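Local coordinates for protein aryl acylamidase (bacterium CSBL00001, PDB 4YJ6) that probably hydrolyses aryl acylamides, as an aryl acylamidase of the amidase signature family, at residues Glu32-Leu37 with Gly174-Ala179; Asp36-Arg41 with Lys51-Ala56; Thr81-Leu86 with Leu128-Ser133. All blocks are in the same frame, centred on the assembly; numbering follows the deposited sequence.

Contact 1 (Glu32-Leu37 with Gly174-Ala179); sequences ESTIDL and GIVPVA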
ATOM      1  N   GLU A  32      -9.262 -15.094 -18.460  1.00 14.47           N
ATOM      2  CA  GLU A  32      -8.309 -15.412 -19.541  1.00 14.35           C
ATOM      3  C   GLU A  32      -7.688 -14.145 -20.115  1.00 16.79           C
ATOM      4  O   GLU A  32      -6.514 -14.114 -20.443  1.00 16.06           O
ATOM      5  CB  GLU A  32      -8.990 -16.216 -20.663  1.00 16.78           C
ATOM      6  CG  GLU A  32      -9.605 -17.530 -20.210  1.00 17.54           C
ATOM      7  CD  GLU A  32      -8.593 -18.554 -19.646  1.00 17.67           C
ATOM      8  OE1 GLU A  32      -7.358 -18.409 -19.833  1.00 17.48           O
ATOM      9  OE2 GLU A  32      -9.077 -19.536 -19.014  1.00 18.73           O
ATOM     10  N   SER A  33      -8.480 -13.084 -20.220  1.00 15.25           N
ATOM     11  CA  SER A  33      -7.978 -11.821 -20.748  1.00 16.50           C
ATOM     12  C   SER A  33      -7.004 -11.157 -19.780  1.00 16.92           C
ATOM     13  O   SER A  33      -6.069 -10.480 -20.215  1.00 16.91           O
ATOM     14  CB  SER A  33      -9.125 -10.869 -21.046  1.00 17.75           C
ATOM     15  OG  SER A  33      -9.947 -11.373 -22.090  1.00 26.75           O
ATOM     16  N   THR A  34      -7.218 -11.347 -18.484  1.00 15.36           N
ATOM     17  CA  THR A  34      -6.295 -10.783 -17.490  1.00 15.27           C
ATOM     18  C   THR A  34      -4.992 -11.576 -17.537  1.00 15.55           C
ATOM     19  O   THR A  34      -3.905 -11.027 -17.442  1.00 14.75           O
ATOM     20  CB  THR A  34      -6.885 -10.816 -16.065  1.00 13.44           C
ATOM     21  OG1 THR A  34      -8.076 -10.023 -16.045  1.00 15.27           O
ATOM     22  CG2 THR A  34      -5.894 -10.207 -15.039  1.00 14.62           C
ATOM     23  N   ILE A  35      -5.112 -12.884 -17.710  1.00 14.99           N
ATOM     24  CA  ILE A  35      -3.943 -13.743 -17.804  1.00 13.66           C
ATOM     25  C   ILE A  35      -3.120 -13.298 -19.018  1.00 15.48           C
ATOM     26  O   ILE A  35      -1.900 -13.201 -18.947  1.00 15.05           O
ATOM     27  CB  ILE A  35      -4.360 -15.228 -17.914  1.00 14.55           C
ATOM     28  CG1 ILE A  35      -4.827 -15.738 -16.548  1.00 13.40           C
ATOM     29  CG2 ILE A  35      -3.200 -16.118 -18.425  1.00 15.16           C
ATOM     30  CD1 ILE A  35      -5.542 -17.152 -16.586  1.00 15.24           C
ATOM     31  N   ASP A  36      -3.798 -13.012 -20.119  1.00 15.59           N
ATOM     32  CA  ASP A  36      -3.098 -12.576 -21.316  1.00 18.31           C
ATOM     33  C   ASP A  36      -2.284 -11.316 -21.022  1.00 19.50           C
ATOM     34  O   ASP A  36      -1.119 -11.207 -21.445  1.00 18.51           O
ATOM     35  CB  ASP A  36      -4.067 -12.269 -22.452  1.00 20.41           C
ATOM     36  CG  ASP A  36      -4.736 -13.508 -23.020  1.00 22.18           C
ATOM     37  OD1 ASP A  36      -4.214 -14.629 -22.809  1.00 22.33           O
ATOM     38  OD2 ASP A  36      -5.791 -13.327 -23.680  1.00 24.40           O
ATOM     39  N   LEU A  37      -2.892 -10.365 -20.302  1.00 17.86           N
ATOM     40  CA  LEU A  37      -2.194  -9.113 -19.963  1.00 17.03           C
ATOM     41  C   LEU A  37      -0.990  -9.373 -19.054  1.00 16.16           C
ATOM     42  O   LEU A  37       0.059  -8.766 -19.231  1.00 17.49           O
ATOM     43  CB  LEU A  37      -3.145  -8.113 -19.274  1.00 15.37           C
ATOM     44  CG  LEU A  37      -4.193  -7.487 -20.176  1.00 17.39           C
ATOM     45  CD1 LEU A  37      -5.158  -6.662 -19.352  1.00 18.33           C
ATOM     46  CD2 LEU A  37      -3.532  -6.599 -21.248  1.00 19.57           C
ATOM     47  N   GLY A 174      -2.346  -0.918 -15.845  1.00 12.78           N
ATOM     48  CA  GLY A 174      -3.668  -1.180 -16.383  1.00 12.73           C
ATOM     49  C   GLY A 174      -4.114  -2.650 -16.307  1.00 14.85           C
ATOM     50  O   GLY A 174      -5.180  -2.988 -16.823  1.00 13.73           O
ATOM     51  N   ILE A 175      -3.320  -3.495 -15.644  1.00 13.91           N
ATOM     52  CA  ILE A 175      -3.478  -4.950 -15.760  1.00 14.18           C
ATOM     53  C   ILE A 175      -4.620  -5.462 -14.890  1.00 15.77           C
ATOM     54  O   ILE A 175      -5.344  -6.353 -15.306  1.00 14.53           O
ATOM     55  CB  ILE A 175      -2.170  -5.659 -15.434  1.00 12.66           C
ATOM     56  CG1 ILE A 175      -1.133  -5.327 -16.524  1.00 13.86           C
ATOM     57  CG2 ILE A 175      -2.342  -7.228 -15.387  1.00 13.69           C
ATOM     58  CD1 ILE A 175       0.280  -5.685 -16.162  1.00 14.44           C
ATOM     59  N   VAL A 176      -4.766  -4.920 -13.682  1.00 12.48           N
ATOM     60  CA  VAL A 176      -5.958  -5.129 -12.882  1.00 11.68           C
ATOM     61  C   VAL A 176      -6.369  -3.760 -12.315  1.00 13.65           C
ATOM     62  O   VAL A 176      -5.511  -2.874 -12.195  1.00 13.93           O
ATOM     63  CB  VAL A 176      -5.745  -6.094 -11.699  1.00 13.05           C
ATOM     64  CG1 VAL A 176      -5.633  -7.590 -12.195  1.00 10.73           C
ATOM     65  CG2 VAL A 176      -4.524  -5.669 -10.868  1.00 12.95           C
ATOM     66  N   PRO A 177      -7.660  -3.588 -11.984  1.00 10.98           N
ATOM     67  CA  PRO A 177      -8.102  -2.251 -11.533  1.00 13.50           C
ATOM     68  C   PRO A 177      -7.839  -1.992 -10.053  1.00 12.64           C
ATOM     69  O   PRO A 177      -7.827  -0.842  -9.638  1.00 13.30           O
ATOM     70  CB  PRO A 177      -9.616  -2.259 -11.803  1.00 13.81           C
ATOM     71  CG  PRO A 177      -9.982  -3.758 -11.712  1.00 12.31           C
ATOM     72  CD  PRO A 177      -8.798  -4.487 -12.264  1.00 13.36           C
ATOM     73  N   VAL A 178      -7.595  -3.036  -9.279  1.00 11.63           N
ATOM     74  CA  VAL A 178      -7.351  -2.877  -7.832  1.00 11.98           C
ATOM     75  C   VAL A 178      -6.390  -3.988  -7.440  1.00 12.31           C
ATOM     76  O   VAL A 178      -6.421  -5.092  -8.016  1.00 12.66           O
ATOM     77  CB  VAL A 178      -8.668  -2.956  -6.999  1.00 11.00           C
ATOM     78  CG1 VAL A 178      -9.432  -4.261  -7.301  1.00 11.98           C
ATOM     79  CG2 VAL A 178      -8.357  -2.840  -5.470  1.00 11.46           C
ATOM     80  N   ALA A 179      -5.482  -3.713  -6.505  1.00  9.90           N
ATOM     81  CA  ALA A 179      -4.594  -4.754  -5.979  1.00 10.73           C
ATOM     82  C   ALA A 179      -4.422  -4.517  -4.475  1.00 10.85           C
ATOM     83  O   ALA A 179      -4.510  -3.378  -4.016  1.00 11.25           O
ATOM     84  CB  ALA A 179      -3.226  -4.734  -6.699  1.00 12.24           C
TER
HETATM   85  O   HOH W   1      -7.906  -7.166 -15.904  1.00 19.06           O

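Contact 2 (Asp36-Arg41 with Lys51-Ala56); sequences DLIEQR and KAYDEA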
ATOM      1  N   ASP A  36      -3.798 -13.012 -20.119  1.00 15.59           N
ATOM      2  CA  ASP A  36      -3.098 -12.576 -21.316  1.00 18.31           C
ATOM      3  C   ASP A  36      -2.284 -11.316 -21.022  1.00 19.50           C
ATOM      4  O   ASP A  36      -1.119 -11.207 -21.445  1.00 18.51           O
ATOM      5  CB  ASP A  36      -4.067 -12.269 -22.452  1.00 20.41           C
ATOM      6  CG  ASP A  36      -4.736 -13.508 -23.020  1.00 22.18           C
ATOM      7  OD1 ASP A  36      -4.214 -14.629 -22.809  1.00 22.33           O
ATOM      8  OD2 ASP A  36      -5.791 -13.327 -23.680  1.00 24.40           O
ATOM      9  N   LEU A  37      -2.892 -10.365 -20.302  1.00 17.86           N
ATOM     10  CA  LEU A  37      -2.194  -9.113 -19.963  1.00 17.03           C
ATOM     11  C   LEU A  37      -0.990  -9.373 -19.054  1.00 16.16           C
ATOM     12  O   LEU A  37       0.059  -8.766 -19.231  1.00 17.49           O
ATOM     13  CB  LEU A  37      -3.145  -8.113 -19.274  1.00 15.37           C
ATOM     14  CG  LEU A  37      -4.193  -7.487 -20.176  1.00 17.39           C
ATOM     15  CD1 LEU A  37      -5.158  -6.662 -19.352  1.00 18.33           C
ATOM     16  CD2 LEU A  37      -3.532  -6.599 -21.248  1.00 19.57           C
ATOM     17  N   ILE A  38      -1.146 -10.258 -18.070  1.00 13.54           N
ATOM     18  CA  ILE A  38      -0.031 -10.574 -17.205  1.00 14.61           C
ATOM     19  C   ILE A  38       1.077 -11.204 -18.033  1.00 18.10           C
ATOM     20  O   ILE A  38       2.236 -10.835 -17.910  1.00 16.49           O
ATOM     21  CB  ILE A  38      -0.435 -11.541 -16.058  1.00 14.57           C
ATOM     22  CG1 ILE A  38      -1.400 -10.829 -15.077  1.00 13.83           C
ATOM     23  CG2 ILE A  38       0.807 -12.058 -15.367  1.00 16.97           C
ATOM     24  CD1 ILE A  38      -2.079 -11.792 -14.023  1.00 15.52           C
ATOM     25  N   GLU A  39       0.732 -12.195 -18.859  1.00 16.00           N
ATOM     26  CA  GLU A  39       1.767 -12.886 -19.610  1.00 19.05           C
ATOM     27  C   GLU A  39       2.486 -11.966 -20.596  1.00 18.14           C
ATOM     28  O   GLU A  39       3.677 -12.133 -20.850  1.00 21.70           O
ATOM     29  CB  GLU A  39       1.163 -14.117 -20.323  1.00 19.47           C
ATOM     30  CG  GLU A  39       0.676 -15.158 -19.337  1.00 21.76           C
ATOM     31  CD  GLU A  39       1.798 -15.703 -18.461  1.00 23.89           C
ATOM     32  OE1 GLU A  39       2.875 -16.066 -18.997  1.00 23.87           O
ATOM     33  OE2 GLU A  39       1.612 -15.754 -17.229  1.00 24.38           O
ATOM     34  N   GLN A  40       1.763 -10.991 -21.133  1.00 17.87           N
ATOM     35  CA  GLN A  40       2.283 -10.098 -22.151  1.00 20.60           C
ATOM     36  C   GLN A  40       3.094  -8.949 -21.530  1.00 21.16           C
ATOM     37  O   GLN A  40       4.136  -8.559 -22.058  1.00 22.33           O
ATOM     38  CB  GLN A  40       1.122  -9.498 -22.932  1.00 21.44           C
ATOM     39  CG  GLN A  40       1.575  -8.519 -24.009  1.00 29.52           C
ATOM     40  CD  GLN A  40       0.440  -7.696 -24.592  1.00 33.04           C
ATOM     41  OE1 GLN A  40      -0.543  -7.408 -23.914  1.00 34.12           O
ATOM     42  NE2 GLN A  40       0.584  -7.296 -25.857  1.00 36.54           N
ATOM     43  N   ARG A  41       2.613  -8.432 -20.400  1.00 17.57           N
ATOM     44  CA  ARG A  41       3.081  -7.130 -19.887  1.00 17.56           C
ATOM     45  C   ARG A  41       3.947  -7.250 -18.630  1.00 20.18           C
ATOM     46  O   ARG A  41       4.820  -6.415 -18.387  1.00 17.26           O
ATOM     47  CB  ARG A  41       1.873  -6.224 -19.602  1.00 18.28           C
ATOM     48  CG  ARG A  41       1.101  -5.807 -20.853  1.00 18.94           C
ATOM     49  CD  ARG A  41       0.014  -4.812 -20.542  1.00 17.82           C
ATOM     50  NE  ARG A  41       0.576  -3.484 -20.258  1.00 18.25           N
ATOM     51  CZ  ARG A  41       0.859  -2.581 -21.188  1.00 20.54           C
ATOM     52  NH1 ARG A  41       0.596  -2.832 -22.481  1.00 20.48           N
ATOM     53  NH2 ARG A  41       1.365  -1.412 -20.835  1.00 18.12           N
ATOM     54  N   LYS A  51       1.341 -17.345  -9.621  1.00 14.88           N
ATOM     55  CA  LYS A  51       0.192 -17.324 -10.504  1.00 15.24           C
ATOM     56  C   LYS A  51      -0.745 -18.431 -10.065  1.00 14.31           C
ATOM     57  O   LYS A  51      -0.314 -19.589  -9.911  1.00 15.93           O
ATOM     58  CB  LYS A  51       0.643 -17.539 -11.956  1.00 16.59           C
ATOM     59  CG  LYS A  51       1.510 -16.392 -12.456  1.00 17.78           C
ATOM     60  CD  LYS A  51       2.247 -16.702 -13.773  1.00 20.11           C
ATOM     61  CE  LYS A  51       3.042 -15.465 -14.231  1.00 23.67           C
ATOM     62  NZ  LYS A  51       3.768 -15.694 -15.529  1.00 27.25           N
ATOM     63  N   ALA A  52      -2.005 -18.066  -9.834  1.00 12.81           N
ATOM     64  CA  ALA A  52      -3.037 -19.018  -9.394  1.00 14.26           C
ATOM     65  C   ALA A  52      -4.110 -19.107 -10.484  1.00 13.97           C
ATOM     66  O   ALA A  52      -5.317 -19.001 -10.223  1.00 15.03           O
ATOM     67  CB  ALA A  52      -3.669 -18.566  -8.066  1.00 17.04           C
ATOM     68  N   TYR A  53      -3.658 -19.342 -11.698  1.00 13.30           N
ATOM     69  CA  TYR A  53      -4.547 -19.229 -12.832  1.00 14.35           C
ATOM     70  C   TYR A  53      -5.645 -20.288 -12.779  1.00 12.99           C
ATOM     71  O   TYR A  53      -6.817 -20.004 -13.050  1.00 12.88           O
ATOM     72  CB  TYR A  53      -3.750 -19.366 -14.124  1.00 13.57           C
ATOM     73  CG  TYR A  53      -2.821 -18.220 -14.435  1.00 14.94           C
ATOM     74  CD1 TYR A  53      -2.837 -17.038 -13.681  1.00 12.63           C
ATOM     75  CD2 TYR A  53      -1.938 -18.307 -15.505  1.00 17.15           C
ATOM     76  CE1 TYR A  53      -2.001 -15.964 -14.029  1.00 16.17           C
ATOM     77  CE2 TYR A  53      -1.108 -17.240 -15.841  1.00 17.79           C
ATOM     78  CZ  TYR A  53      -1.147 -16.080 -15.091  1.00 17.44           C
ATOM     79  OH  TYR A  53      -0.317 -15.019 -15.416  1.00 17.55           O
ATOM     80  N   ASP A  54      -5.303 -21.532 -12.457  1.00 13.36           N
ATOM     81  CA  ASP A  54      -6.364 -22.542 -12.491  1.00 12.64           C
ATOM     82  C   ASP A  54      -7.392 -22.299 -11.391  1.00 15.09           C
ATOM     83  O   ASP A  54      -8.585 -22.511 -11.590  1.00 14.46           O
ATOM     84  CB  ASP A  54      -5.791 -23.974 -12.378  1.00 15.27           C
ATOM     85  CG  ASP A  54      -5.264 -24.498 -13.702  1.00 19.08           C
ATOM     86  OD1 ASP A  54      -5.419 -23.815 -14.740  1.00 14.15           O
ATOM     87  OD2 ASP A  54      -4.688 -25.610 -13.695  1.00 18.77           O
ATOM     88  N   GLU A  55      -6.948 -21.796 -10.237  1.00 12.77           N
ATOM     89  CA  GLU A  55      -7.901 -21.527  -9.183  1.00 14.69           C
ATOM     90  C   GLU A  55      -8.878 -20.462  -9.638  1.00 13.58           C
ATOM     91  O   GLU A  55     -10.086 -20.553  -9.374  1.00 13.91           O
ATOM     92  CB  GLU A  55      -7.203 -21.050  -7.910  1.00 15.15           C
ATOM     93  CG  GLU A  55      -8.181 -20.950  -6.754  1.00 18.27           C
ATOM     94  CD  GLU A  55      -7.553 -20.468  -5.474  1.00 22.37           C
ATOM     95  OE1 GLU A  55      -6.793 -21.258  -4.867  1.00 21.73           O
ATOM     96  OE2 GLU A  55      -7.805 -19.302  -5.097  1.00 23.51           O
ATOM     97  N   ALA A  56      -8.335 -19.411 -10.249  1.00 10.69           N
ATOM     98  CA  ALA A  56      -9.157 -18.351 -10.759  1.00 12.92           C
ATOM     99  C   ALA A  56     -10.124 -18.881 -11.805  1.00 12.60           C
ATOM    100  O   ALA A  56     -11.281 -18.450 -11.820  1.00 11.80           O
ATOM    101  CB  ALA A  56      -8.315 -17.244 -11.328  1.00 14.05           C
TER

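Contact 3 (Thr81-Leu86 with Leu128-Ser133); sequences TLMKDL and LGQTNS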
ATOM      1  N   THR A  81      -8.063  -9.481  -9.356  1.00 11.27           N
ATOM      2  CA  THR A  81      -7.123  -8.778  -8.495  1.00 11.19           C
ATOM      3  C   THR A  81      -6.023  -9.749  -8.072  1.00 11.60           C
ATOM      4  O   THR A  81      -6.094 -10.952  -8.376  1.00 11.63           O
ATOM      5  CB  THR A  81      -7.851  -8.164  -7.253  1.00 10.48           C
ATOM      6  OG1 THR A  81      -6.939  -7.283  -6.568  1.00 10.90           O
ATOM      7  CG2 THR A  81      -8.305  -9.260  -6.267  1.00 11.27           C
ATOM      8  N   LEU A  82      -4.987  -9.235  -7.416  1.00 10.45           N
ATOM      9  CA  LEU A  82      -3.941 -10.088  -6.840  1.00 11.24           C
ATOM     10  C   LEU A  82      -3.628  -9.608  -5.420  1.00 12.08           C
ATOM     11  O   LEU A  82      -3.811  -8.402  -5.126  1.00 11.74           O
ATOM     12  CB  LEU A  82      -2.655 -10.038  -7.680  1.00 11.48           C
ATOM     13  CG  LEU A  82      -2.671 -10.754  -9.032  1.00 13.62           C
ATOM     14  CD1 LEU A  82      -3.316  -9.892 -10.117  1.00 13.61           C
ATOM     15  CD2 LEU A  82      -1.237 -11.088  -9.425  1.00 14.70           C
HETATM   16  N   MSE A  83      -3.189 -10.530  -4.559  1.00 10.44           N
HETATM   17  CA  MSE A  83      -2.862 -10.158  -3.160  1.00 11.98           C
HETATM   18  C   MSE A  83      -1.343  -9.988  -3.126  1.00 14.10           C
HETATM   19  O   MSE A  83      -0.624 -10.310  -4.113  1.00 12.69           O
HETATM   20  CB  MSE A  83      -3.301 -11.252  -2.183  1.00 12.66           C
HETATM   21  CG  MSE A  83      -2.446 -12.485  -2.404  1.00 11.62           C
HETATM   22 SE   MSE A  83      -2.831 -13.801  -1.083  1.00 31.20          SE
HETATM   23  CE  MSE A  83      -2.320 -12.870   0.552  1.00 14.54           C
ATOM     24  N   LYS A  84      -0.854  -9.497  -1.995  1.00 11.58           N
ATOM     25  CA  LYS A  84       0.585  -9.228  -1.824  1.00 10.92           C
ATOM     26  C   LYS A  84       1.302 -10.367  -1.095  1.00 12.97           C
ATOM     27  O   LYS A  84       0.819 -10.863  -0.059  1.00 11.91           O
ATOM     28  CB  LYS A  84       0.718  -7.942  -1.013  1.00 10.88           C
ATOM     29  CG  LYS A  84       2.175  -7.552  -0.657  1.00 10.77           C
ATOM     30  CD  LYS A  84       2.118  -6.187   0.039  1.00 12.55           C
ATOM     31  CE  LYS A  84       3.481  -5.841   0.613  1.00 12.63           C
ATOM     32  NZ  LYS A  84       3.435  -4.524   1.283  1.00 11.86           N
ATOM     33  N   ASP A  85       2.485 -10.735  -1.584  1.00 12.16           N
ATOM     34  CA  ASP A  85       3.292 -11.769  -0.946  1.00 13.57           C
ATOM     35  C   ASP A  85       4.135 -11.210   0.232  1.00 14.81           C
ATOM     36  O   ASP A  85       5.370 -11.195   0.178  1.00 13.85           O
ATOM     37  CB  ASP A  85       4.211 -12.398  -2.025  1.00 11.72           C
ATOM     38  CG  ASP A  85       5.086 -13.513  -1.470  1.00 15.77           C
ATOM     39  OD1 ASP A  85       4.747 -14.058  -0.393  1.00 13.44           O
ATOM     40  OD2 ASP A  85       6.092 -13.861  -2.163  1.00 15.48           O
ATOM     41  N   LEU A  86       3.473 -10.774   1.304  1.00 11.63           N
ATOM     42  CA  LEU A  86       4.170 -10.337   2.508  1.00 12.21           C
ATOM     43  C   LEU A  86       3.269 -10.730   3.677  1.00 12.80           C
ATOM     44  O   LEU A  86       2.197 -10.147   3.852  1.00 12.69           O
ATOM     45  CB  LEU A  86       4.429  -8.810   2.492  1.00 11.94           C
ATOM     46  CG  LEU A  86       5.069  -8.305   3.791  1.00 10.09           C
ATOM     47  CD1 LEU A  86       6.445  -8.994   4.039  1.00 13.19           C
ATOM     48  CD2 LEU A  86       5.243  -6.777   3.725  1.00 13.30           C
ATOM     49  N   LEU A 128      -6.015 -13.766  -8.804  1.00 12.22           N
ATOM     50  CA  LEU A 128      -5.201 -14.363  -9.870  1.00 12.48           C
ATOM     51  C   LEU A 128      -3.805 -14.778  -9.403  1.00 14.28           C
ATOM     52  O   LEU A 128      -3.087 -15.443 -10.148  1.00 14.10           O
ATOM     53  CB  LEU A 128      -5.072 -13.408 -11.088  1.00 14.53           C
ATOM     54  CG  LEU A 128      -6.129 -13.834 -12.135  1.00 23.07           C
ATOM     55  CD1 LEU A 128      -7.494 -13.328 -11.703  1.00 19.78           C
ATOM     56  CD2 LEU A 128      -5.800 -13.362 -13.516  1.00 27.84           C
ATOM     57  N   GLY A 129      -3.407 -14.390  -8.192  1.00 13.00           N
ATOM     58  CA  GLY A 129      -2.045 -14.664  -7.728  1.00 14.27           C
ATOM     59  C   GLY A 129      -1.539 -13.658  -6.704  1.00 13.96           C
ATOM     60  O   GLY A 129      -2.348 -12.997  -6.053  1.00 11.64           O
ATOM     61  N   GLN A 130      -0.211 -13.559  -6.568  1.00 12.73           N
ATOM     62  CA  GLN A 130       0.423 -12.680  -5.565  1.00 11.63           C
ATOM     63  C   GLN A 130       1.432 -11.764  -6.213  1.00 15.58           C
ATOM     64  O   GLN A 130       2.029 -12.118  -7.236  1.00 14.93           O
ATOM     65  CB  GLN A 130       1.182 -13.503  -4.531  1.00 13.96           C
ATOM     66  CG  GLN A 130       0.309 -14.505  -3.777  1.00 13.00           C
ATOM     67  CD  GLN A 130       1.134 -15.363  -2.840  1.00 15.57           C
ATOM     68  OE1 GLN A 130       2.286 -15.693  -3.152  1.00 17.35           O
ATOM     69  NE2 GLN A 130       0.550 -15.766  -1.712  1.00 14.55           N
ATOM     70  N   THR A 131       1.661 -10.614  -5.578  1.00 12.39           N
ATOM     71  CA  THR A 131       2.584  -9.611  -6.063  1.00 13.05           C
ATOM     72  C   THR A 131       3.837  -9.480  -5.195  1.00 13.45           C
ATOM     73  O   THR A 131       3.827  -9.794  -4.004  1.00 13.18           O
ATOM     74  CB  THR A 131       1.883  -8.222  -6.122  1.00 14.08           C
ATOM     75  OG1 THR A 131       1.308  -7.946  -4.838  1.00 12.01           O
ATOM     76  CG2 THR A 131       0.761  -8.239  -7.173  1.00 13.05           C
ATOM     77  N   ASN A 132       4.915  -8.968  -5.803  1.00 13.08           N
ATOM     78  CA  ASN A 132       6.244  -8.916  -5.176  1.00 12.89           C
ATOM     79  C   ASN A 132       6.344  -7.871  -4.053  1.00 12.29           C
ATOM     80  O   ASN A 132       5.723  -6.804  -4.143  1.00 13.17           O
ATOM     81  CB  ASN A 132       7.258  -8.532  -6.262  1.00 13.69           C
ATOM     82  CG  ASN A 132       8.687  -8.942  -5.921  1.00 13.53           C
ATOM     83  OD1 ASN A 132       8.924  -9.794  -5.097  1.00 13.86           O
ATOM     84  ND2 ASN A 132       9.652  -8.304  -6.588  1.00 14.17           N
ATOM     85  N   SER A 133       7.155  -8.196  -3.041  1.00 13.24           N
ATOM     86  CA  SER A 133       7.484  -7.308  -1.917  1.00 15.12           C
ATOM     87  C   SER A 133       8.978  -7.510  -1.631  1.00 13.90           C
ATOM     88  O   SER A 133       9.514  -8.586  -1.912  1.00 13.07           O
ATOM     89  CB  SER A 133       6.636  -7.716  -0.668  1.00 13.98           C
ATOM     90  OG  SER A 133       7.105  -7.110   0.562  1.00 13.68           O
TER
HETATM   91  O   HOH W   2      -1.281  -7.147  -4.554  1.00 10.97           O
HETATM   92  O   HOH W   3       7.456 -11.363  -2.908  1.00 14.04           O
HETATM   93  O   HOH W   4       5.032 -16.248  -3.236  1.00 17.08           O

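Contact 1 (Glu32-Leu37 with Gly174-Ala179)
Leu37 and Ile175 meet through short branches: CB of Leu37 rests 4.1 Å from CG2 of Ile175, the closest approach between the two side chains. With chi1 of Ile175 at -67°, CG1 is anti to the carbonyl carbon and CG2 anti to the backbone N; it is CG2 that meets the helix. Further out, CD1 of Leu37 comes within 4.1 Å of the carbonyl O of Ile175. One helical turn earlier, Thr34 splits its two branches. Its methyl CG2 lies 3.9 Å from CG1 of Val176, the two side chains crossing at about a right angle. Its hydroxyl takes a polar route, since a water donates to Thr34 OG1 at 2.9 Å and to Ile175 O at 2.8 Å. Thr34 OG1 is also bonded to the carbonyl of Val30 in its own helix. No direct hydrogen bond crosses the contact, so the water, bonded to both sides, supplies the polar link beside the apolar contacts. Gly174, with positive phi, ends helix 165-172 in a Schellman motif, from which the chain passes through Ile175 and Val176 toward strand 178-183. Helix 27-45 thus packs against the turn between that helix and strand, while Leu170 touches Ile175 and Val176, and Pro80 of strand 80-84 touches Thr34 and Val176.

Contact 2 (Asp36-Arg41 with Lys51-Ala56)
Glu39 bends toward Lys51 and Tyr53 and gives both the same oxygen. From CB, its CG stands 4.0 Å from Tyr53 OH; chi2 of -61° then folds CD back, bringing it within 3.5 Å of Lys51 NZ. At the tip, OE1 stays 3.6 Å from Lys51 NZ and OE2 takes both bonds. Tyr53 OH donates to its anti lone pair at 2.7 Å, while Lys51 NZ, also at 2.7 Å, arrives on the syn side, 21° out of the carboxylate plane, and makes a salt bridge. OE2 lies at the edge of the Tyr53 ring, and the carboxylate stands almost perpendicular to that ring (89°). CB of Lys51 covers one ring face near the rim, and Ile38 meets the tyrosine tip to tip, its CG2 3.2 Å from Tyr53 OH. A phenylalanine in place of Tyr53 would probably leave Glu39 OE2 with the lysine alone of these two donors and open a small gap beside CG2 of Ile38. Lys51 ends strand 48-51 and Tyr53 begins helix 53-69, so the contact fastens this junction to helix 27-45, where Ile35 also touches Tyr53; Leu128 of strand 126-131 packs on Ile38 and Ala56.

Contact 3 (Thr81-Leu86 with Leu128-Ser133)
Met83, a selenomethionine here, and Gln130 run side by side: chi1 of 68° sets Met83 CG between its backbone N and carbonyl carbon, chi1 of -59° sets Gln130 CG anti to its carbonyl carbon, and the two CG atoms pack 3.7 Å apart. Lys84 leaves the other face of the sheet fully extended, its CG anti to the backbone N (chi1 176°), and its CE passes 3.8 Å from Ser133 OG. In the parallel ladder Met83 gives its N to Gly129 O and its O to Thr131 N (2.7 Å), Thr131 O takes Asp85 N, and Leu128 N on Thr81 O begins the series. Met83 O also receives the CA-H of Gln130. At Gly129 the backbone angles would jam a CB against Leu128 O, with Leu82 CD2 close beside it. One water joins Leu82 O to Thr131 OG1; another links Gln130 OE1 to Asp85 OD2, weakly at the aspartate, whose OD2 also bonds Thr96, while Gln130 NE2 bonds Pro94 O. Lys84 NZ bonds Ser163, Ser164 and Thr182, an arrangement consistent with the lysine of the Ser-cisSer-Lys triad of amidase signature enzymes, carried at the end of this parallel strand pair.

In the fold
From the N terminus, helix 27-45 starts two of the contacts, which share Asp36 and Leu37. Contact 2 closes first, over a short loop that returns through strand 48-51 to the start of helix 53-69. Contact 3 follows in series, pairing strand 80-84 with strand 126-131 after an excursion of about forty residues. Contact 1 closes last, its second segment lying 137 residues beyond its first, so contact 3 is nested within its span. Leu128 joins them: its side chain touches Thr34 of helix 27-45, and its backbone bonds Ala52. Thr81 OG1 on Val178 O and the backbone bond of Leu82 with Gly180 join strand 80-84 to strand 178-183, in keeping with the single large mixed sheet of the family.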